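Local coordinates for protein beta-glucuronidase (Dictyoglomus thermophilum, PDB 6XXW) that probably hydrolyses beta-glucuronides as a glycoside hydrolase of family 2, releasing glucuronic acid from its conjugates, at residues P192-L205 with N272-T284. Residues are numbered along the deposited sequence; the frame is centred on the assembly and turned at random.
Sequences PKVYIKDFSVITEL and NFDIYRMDIGIRT. With TRS (2-amino-2-hydroxymethyl-propane-1,3-diol), chain H.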
loop_
_atom_site.group_PDB
_atom_site.type_symbol
_atom_site.label_atom_id
_atom_site.label_comp_id
_atom_site.label_asym_id
_atom_site.label_seq_id
_atom_site.Cartn_x
_atom_site.Cartn_y
_atom_site.Cartn_z
ATOM N N PRO A 192 24.446 49.469 6.004
ATOM C CA PRO A 192 24.782 50.893 6.105
ATOM C C PRO A 192 24.194 51.658 4.928
ATOM O O PRO A 192 23.806 51.085 3.909
ATOM C CB PRO A 192 26.314 50.908 6.070
ATOM C CG PRO A 192 26.733 49.500 6.316
ATOM C CD PRO A 192 25.640 48.629 5.825
ATOM N N LYS A 193 24.146 52.986 5.073
ATOM C CA LYS A 193 23.521 53.817 4.048
ATOM C C LYS A 193 24.273 53.754 2.728
ATOM O O LYS A 193 23.663 53.892 1.661
ATOM C CB LYS A 193 23.406 55.264 4.541
ATOM C CG LYS A 193 22.593 55.390 5.824
ATOM C CD LYS A 193 21.112 55.525 5.485
ATOM C CE LYS A 193 20.307 56.085 6.648
ATOM N NZ LYS A 193 19.966 57.539 6.511
ATOM N N VAL A 194 25.590 53.568 2.779
ATOM C CA VAL A 194 26.403 53.268 1.608
ATOM C C VAL A 194 26.916 51.846 1.796
ATOM O O VAL A 194 27.565 51.544 2.806
ATOM C CB VAL A 194 27.560 54.271 1.449
ATOM C CG1 VAL A 194 28.401 53.960 0.211
ATOM C CG2 VAL A 194 27.021 55.695 1.407
ATOM N N TYR A 195 26.630 50.972 0.835
ATOM C CA TYR A 195 26.688 49.540 1.095
ATOM C C TYR A 195 26.978 48.789 -0.198
ATOM O O TYR A 195 26.844 49.329 -1.295
ATOM C CB TYR A 195 25.371 49.041 1.707
ATOM C CG TYR A 195 24.169 49.128 0.775
ATOM C CD1 TYR A 195 23.601 50.356 0.447
ATOM C CD2 TYR A 195 23.596 47.981 0.235
ATOM C CE1 TYR A 195 22.513 50.438 -0.403
ATOM C CE2 TYR A 195 22.499 48.056 -0.610
ATOM C CZ TYR A 195 21.967 49.291 -0.920
ATOM O OH TYR A 195 20.887 49.376 -1.754
ATOM N N ILE A 196 27.355 47.521 -0.049
ATOM C CA ILE A 196 27.602 46.637 -1.184
ATOM C C ILE A 196 26.246 46.206 -1.735
ATOM O O ILE A 196 25.525 45.449 -1.085
ATOM C CB ILE A 196 28.436 45.418 -0.777
ATOM C CG1 ILE A 196 29.810 45.843 -0.264
ATOM C CG2 ILE A 196 28.537 44.433 -1.947
ATOM C CD1 ILE A 196 30.240 45.055 0.966
ATOM N N LYS A 197 25.896 46.685 -2.931
ATOM C CA LYS A 197 24.586 46.387 -3.498
ATOM C C LYS A 197 24.572 45.061 -4.245
ATOM O O LYS A 197 23.569 44.340 -4.210
ATOM C CB LYS A 197 24.144 47.505 -4.447
ATOM C CG LYS A 197 23.927 48.873 -3.783
ATOM C CD LYS A 197 23.388 49.890 -4.799
ATOM C CE LYS A 197 22.179 49.326 -5.544
ATOM N NZ LYS A 197 21.373 50.365 -6.272
ATOM N N ASP A 198 25.667 44.740 -4.923
ATOM C CA ASP A 198 25.775 43.546 -5.748
ATOM C C ASP A 198 27.248 43.369 -6.078
ATOM O O ASP A 198 28.059 44.275 -5.881
ATOM C CB ASP A 198 24.929 43.667 -7.026
ATOM C CG ASP A 198 24.550 42.318 -7.612
ATOM O OD1 ASP A 198 24.693 41.290 -6.930
ATOM O OD2 ASP A 198 24.104 42.287 -8.770
ATOM N N PHE A 199 27.594 42.189 -6.577
ATOM C CA PHE A 199 28.903 42.013 -7.176
ATOM C C PHE A 199 28.798 40.873 -8.170
ATOM O O PHE A 199 27.901 40.035 -8.081
ATOM C CB PHE A 199 29.981 41.733 -6.118
ATOM C CG PHE A 199 29.764 40.451 -5.388
ATOM C CD1 PHE A 199 28.960 40.413 -4.255
ATOM C CD2 PHE A 199 30.342 39.278 -5.833
ATOM C CE1 PHE A 199 28.733 39.221 -3.590
ATOM C CE2 PHE A 199 30.112 38.067 -5.158
ATOM C CZ PHE A 199 29.309 38.050 -4.044
ATOM N N SER A 200 29.717 40.859 -9.119
ATOM C CA SER A 200 29.814 39.804 -10.112
ATOM C C SER A 200 31.184 39.164 -10.004
ATOM O O SER A 200 32.188 39.860 -9.821
ATOM C CB SER A 200 29.607 40.339 -11.531
ATOM O OG SER A 200 28.268 40.759 -11.704
ATOM N N VAL A 201 31.214 37.839 -10.109
ATOM C CA VAL A 201 32.447 37.071 -10.087
ATOM C C VAL A 201 32.477 36.181 -11.323
ATOM O O VAL A 201 31.468 35.559 -11.671
ATOM C CB VAL A 201 32.556 36.241 -8.791
ATOM C CG1 VAL A 201 33.594 35.172 -8.932
ATOM C CG2 VAL A 201 32.916 37.159 -7.633
ATOM N N ILE A 202 33.617 36.153 -12.006
ATOM C CA ILE A 202 33.869 35.205 -13.084
ATOM C C ILE A 202 35.209 34.539 -12.807
ATOM O O ILE A 202 36.169 35.209 -12.413
ATOM C CB ILE A 202 33.875 35.885 -14.468
ATOM C CG1 ILE A 202 32.527 36.558 -14.743
ATOM C CG2 ILE A 202 34.186 34.877 -15.563
ATOM C CD1 ILE A 202 32.586 37.622 -15.830
ATOM N N THR A 203 35.282 33.229 -13.009
ATOM C CA THR A 203 36.519 32.495 -12.782
ATOM C C THR A 203 37.087 31.985 -14.103
ATOM O O THR A 203 36.345 31.536 -14.983
ATOM C CB THR A 203 36.311 31.337 -11.799
ATOM O OG1 THR A 203 35.422 30.369 -12.361
ATOM C CG2 THR A 203 35.741 31.852 -10.479
ATOM N N GLU A 204 38.407 32.099 -14.241
ATOM C CA GLU A 204 39.142 31.659 -15.416
ATOM C C GLU A 204 40.334 30.835 -14.957
ATOM O O GLU A 204 40.817 30.980 -13.830
ATOM C CB GLU A 204 39.642 32.843 -16.266
ATOM C CG GLU A 204 38.553 33.749 -16.823
ATOM C CD GLU A 204 39.120 34.970 -17.544
ATOM O OE1 GLU A 204 38.336 35.881 -17.885
ATOM O OE2 GLU A 204 40.351 35.022 -17.769
ATOM N N LEU A 205 40.814 29.969 -15.842
ATOM C CA LEU A 205 42.033 29.206 -15.608
ATOM C C LEU A 205 43.143 29.810 -16.456
ATOM O O LEU A 205 42.942 30.081 -17.641
ATOM C CB LEU A 205 41.837 27.731 -15.952
ATOM C CG LEU A 205 40.594 27.080 -15.344
ATOM C CD1 LEU A 205 40.452 25.649 -15.831
ATOM C CD2 LEU A 205 40.646 27.141 -13.829
ATOM N N ASN A 272 30.967 55.184 6.211
ATOM C CA ASN A 272 30.303 53.904 6.008
ATOM C C ASN A 272 31.316 52.776 5.926
ATOM O O ASN A 272 32.406 52.930 5.365
ATOM C CB ASN A 272 29.438 53.918 4.751
ATOM C CG ASN A 272 28.276 54.870 4.869
ATOM O OD1 ASN A 272 27.178 54.484 5.277
ATOM N ND2 ASN A 272 28.517 56.135 4.540
ATOM N N PHE A 273 30.921 51.638 6.486
ATOM C CA PHE A 273 31.730 50.434 6.587
ATOM C C PHE A 273 30.780 49.273 6.344
ATOM O O PHE A 273 29.726 49.212 6.979
ATOM C CB PHE A 273 32.382 50.371 7.973
ATOM C CG PHE A 273 33.087 49.079 8.286
ATOM C CD1 PHE A 273 34.110 48.614 7.484
ATOM C CD2 PHE A 273 32.763 48.367 9.434
ATOM C CE1 PHE A 273 34.766 47.432 7.792
ATOM C CE2 PHE A 273 33.415 47.187 9.753
ATOM C CZ PHE A 273 34.421 46.721 8.931
ATOM N N ASP A 274 31.116 48.383 5.410
ATOM C CA ASP A 274 30.205 47.293 5.065
ATOM C C ASP A 274 31.011 46.060 4.685
ATOM O O ASP A 274 32.016 46.162 3.979
ATOM C CB ASP A 274 29.264 47.711 3.915
ATOM C CG ASP A 274 28.086 46.742 3.707
ATOM O OD1 ASP A 274 27.640 46.082 4.683
ATOM O OD2 ASP A 274 27.589 46.665 2.557
ATOM N N ILE A 275 30.561 44.891 5.144
ATOM C CA ILE A 275 31.217 43.633 4.814
ATOM C C ILE A 275 30.175 42.645 4.297
ATOM O O ILE A 275 29.124 42.460 4.916
ATOM C CB ILE A 275 31.967 43.043 6.024
ATOM C CG1 ILE A 275 33.058 44.009 6.498
ATOM C CG2 ILE A 275 32.560 41.688 5.669
ATOM C CD1 ILE A 275 33.803 43.525 7.718
ATOM N N TYR A 276 30.471 42.012 3.168
ATOM C CA TYR A 276 29.655 40.921 2.647
ATOM C C TYR A 276 30.580 39.788 2.246
ATOM O O TYR A 276 31.639 40.026 1.653
ATOM C CB TYR A 276 28.804 41.362 1.444
ATOM C CG TYR A 276 27.702 40.378 1.051
ATOM C CD1 TYR A 276 26.437 40.461 1.609
ATOM C CD2 TYR A 276 27.940 39.375 0.123
ATOM C CE1 TYR A 276 25.423 39.560 1.247
ATOM C CE2 TYR A 276 26.946 38.475 -0.246
ATOM C CZ TYR A 276 25.688 38.579 0.321
ATOM O OH TYR A 276 24.699 37.691 -0.025
ATOM N N ARG A 277 30.173 38.554 2.560
ATOM C CA ARG A 277 30.972 37.369 2.281
ATOM C C ARG A 277 30.144 36.355 1.505
ATOM O O ARG A 277 28.937 36.221 1.737
ATOM C CB ARG A 277 31.490 36.707 3.577
ATOM C CG ARG A 277 32.350 37.600 4.437
ATOM C CD ARG A 277 32.885 36.851 5.652
ATOM N NE ARG A 277 33.811 37.690 6.395
ATOM C CZ ARG A 277 33.451 38.535 7.351
ATOM N NH1 ARG A 277 32.174 38.645 7.699
ATOM N NH2 ARG A 277 34.376 39.267 7.963
ATOM N N MET A 278 30.798 35.631 0.594
ATOM C CA MET A 278 30.124 34.545 -0.100
ATOM C C MET A 278 31.120 33.453 -0.467
ATOM O O MET A 278 32.239 33.741 -0.900
ATOM C CB MET A 278 29.407 35.047 -1.359
ATOM C CG MET A 278 28.615 33.967 -2.068
ATOM S SD MET A 278 27.869 34.610 -3.586
ATOM C CE MET A 278 27.158 33.093 -4.244
ATOM N N ASP A 279 30.711 32.201 -0.283
ATOM C CA ASP A 279 31.491 31.087 -0.798
ATOM C C ASP A 279 31.323 31.001 -2.309
ATOM O O ASP A 279 30.196 30.991 -2.818
ATOM C CB ASP A 279 31.043 29.769 -0.164
ATOM C CG ASP A 279 31.528 29.599 1.273
ATOM O OD1 ASP A 279 32.517 30.250 1.686
ATOM O OD2 ASP A 279 30.910 28.785 1.985
ATOM N N ILE A 280 32.438 30.903 -3.030
ATOM C CA ILE A 280 32.410 30.779 -4.481
ATOM C C ILE A 280 33.225 29.552 -4.863
ATOM O O ILE A 280 34.013 29.037 -4.075
ATOM C CB ILE A 280 32.963 32.031 -5.198
ATOM C CG1 ILE A 280 34.420 32.275 -4.788
ATOM C CG2 ILE A 280 32.093 33.263 -4.915
ATOM C CD1 ILE A 280 35.093 33.346 -5.611
ATOM N N GLY A 281 33.033 29.099 -6.089
ATOM C CA GLY A 281 33.778 27.962 -6.607
ATOM C C GLY A 281 34.456 28.321 -7.913
ATOM O O GLY A 281 33.911 29.071 -8.723
ATOM N N ILE A 282 35.655 27.790 -8.102
ATOM C CA ILE A 282 36.453 28.060 -9.292
ATOM C C ILE A 282 36.219 26.923 -10.283
ATOM O O ILE A 282 36.682 25.796 -10.075
ATOM C CB ILE A 282 37.943 28.207 -8.946
ATOM C CG1 ILE A 282 38.181 29.446 -8.074
ATOM C CG2 ILE A 282 38.783 28.276 -10.220
ATOM C CD1 ILE A 282 39.590 29.501 -7.475
ATOM N N ARG A 283 35.495 27.208 -11.367
ATOM C CA ARG A 283 35.292 26.220 -12.419
ATOM C C ARG A 283 34.934 26.923 -13.721
ATOM O O ARG A 283 34.401 28.035 -13.720
ATOM C CB ARG A 283 34.195 25.212 -12.053
ATOM C CG ARG A 283 32.830 25.490 -12.704
ATOM C CD ARG A 283 32.048 26.424 -11.826
ATOM N NE ARG A 283 30.707 26.757 -12.327
ATOM C CZ ARG A 283 30.447 27.693 -13.239
ATOM N NH1 ARG A 283 31.438 28.375 -13.807
ATOM N NH2 ARG A 283 29.189 27.956 -13.574
ATOM N N THR A 284 35.208 26.244 -14.834
ATOM C CA THR A 284 34.794 26.709 -16.150
ATOM C C THR A 284 33.790 25.735 -16.743
ATOM O O THR A 284 33.806 24.537 -16.437
ATOM C CB THR A 284 35.976 26.851 -17.118
ATOM O OG1 THR A 284 36.596 25.572 -17.296
ATOM C CG2 THR A 284 36.996 27.846 -16.573
HETATM C C TRS H . 31.426 31.413 -10.237
HETATM C C1 TRS H . 30.161 32.177 -10.579
HETATM C C2 TRS H . 31.180 30.439 -9.108
HETATM C C3 TRS H . 31.871 30.649 -11.461
HETATM N N TRS H . 32.475 32.317 -9.771
HETATM O O1 TRS H . 30.413 33.145 -11.575
HETATM O O2 TRS H . 31.457 31.043 -7.877
HETATM O O3 TRS H . 32.994 29.885 -11.114
HETATM O O HOH W 1 34.125 30.254 -15.318
#
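Asp274 OD2 takes the backbone N-H of Ile196 almost straight (Ile196 N to Asp274 OD2 2.8 Å, 174°), fixing the linker that leads into strand 198-205. The same oxygen is shared with Arg30 in a salt bridge, while OD1 binds Thr29; with CG anti to the backbone N (chi1 -167°), the carboxylate reaches across to the linker and is gripped at both oxygens. The Pro192 ring crosses it at about a right angle, Pro192 CD 3.4 Å from Asp274 OD1. Nearby, the Asn272 amide lies beside Val194: Val194 N lies 3.1 Å from Asn272 OD1, hydrogen-bonded from above the carbonyl plane, and CG2 of Val194 rests on ND2. With an alanine at Asn272, the N-H of Val194 is likely to lose its acceptor, and CB and CG2 of Val194 would probably be less covered.

The packed middle is apolar. Phe199 crosses Tyr276 at about a right angle, Phe199 CE1 to Tyr276 CD2 3.8 Å, and Phe199 CZ touches Met278 SD at 3.8 Å, a Met-aromatic contact. The Thr203-Leu205 end is looser. Next to Val201 and Ile280 a bound Tris, probably from the crystallisation liquor, bridges the two segments: its O1 donates to Val201 O (2.6 Å) and its O3 to Gly281 O (2.7 Å), and it accepts from Thr203 OG1 and Gly281 N. A water joins Thr203 O to Arg283 O, and exposed Leu205 leans on Thr284.

Strands 198-205 and 273-280, inclined at 37°, belong to the facing sheets of the immunoglobulin-like beta-sandwich of family 2 enzymes; strand 209-217 pairs with the first, strand 257-268 with the second.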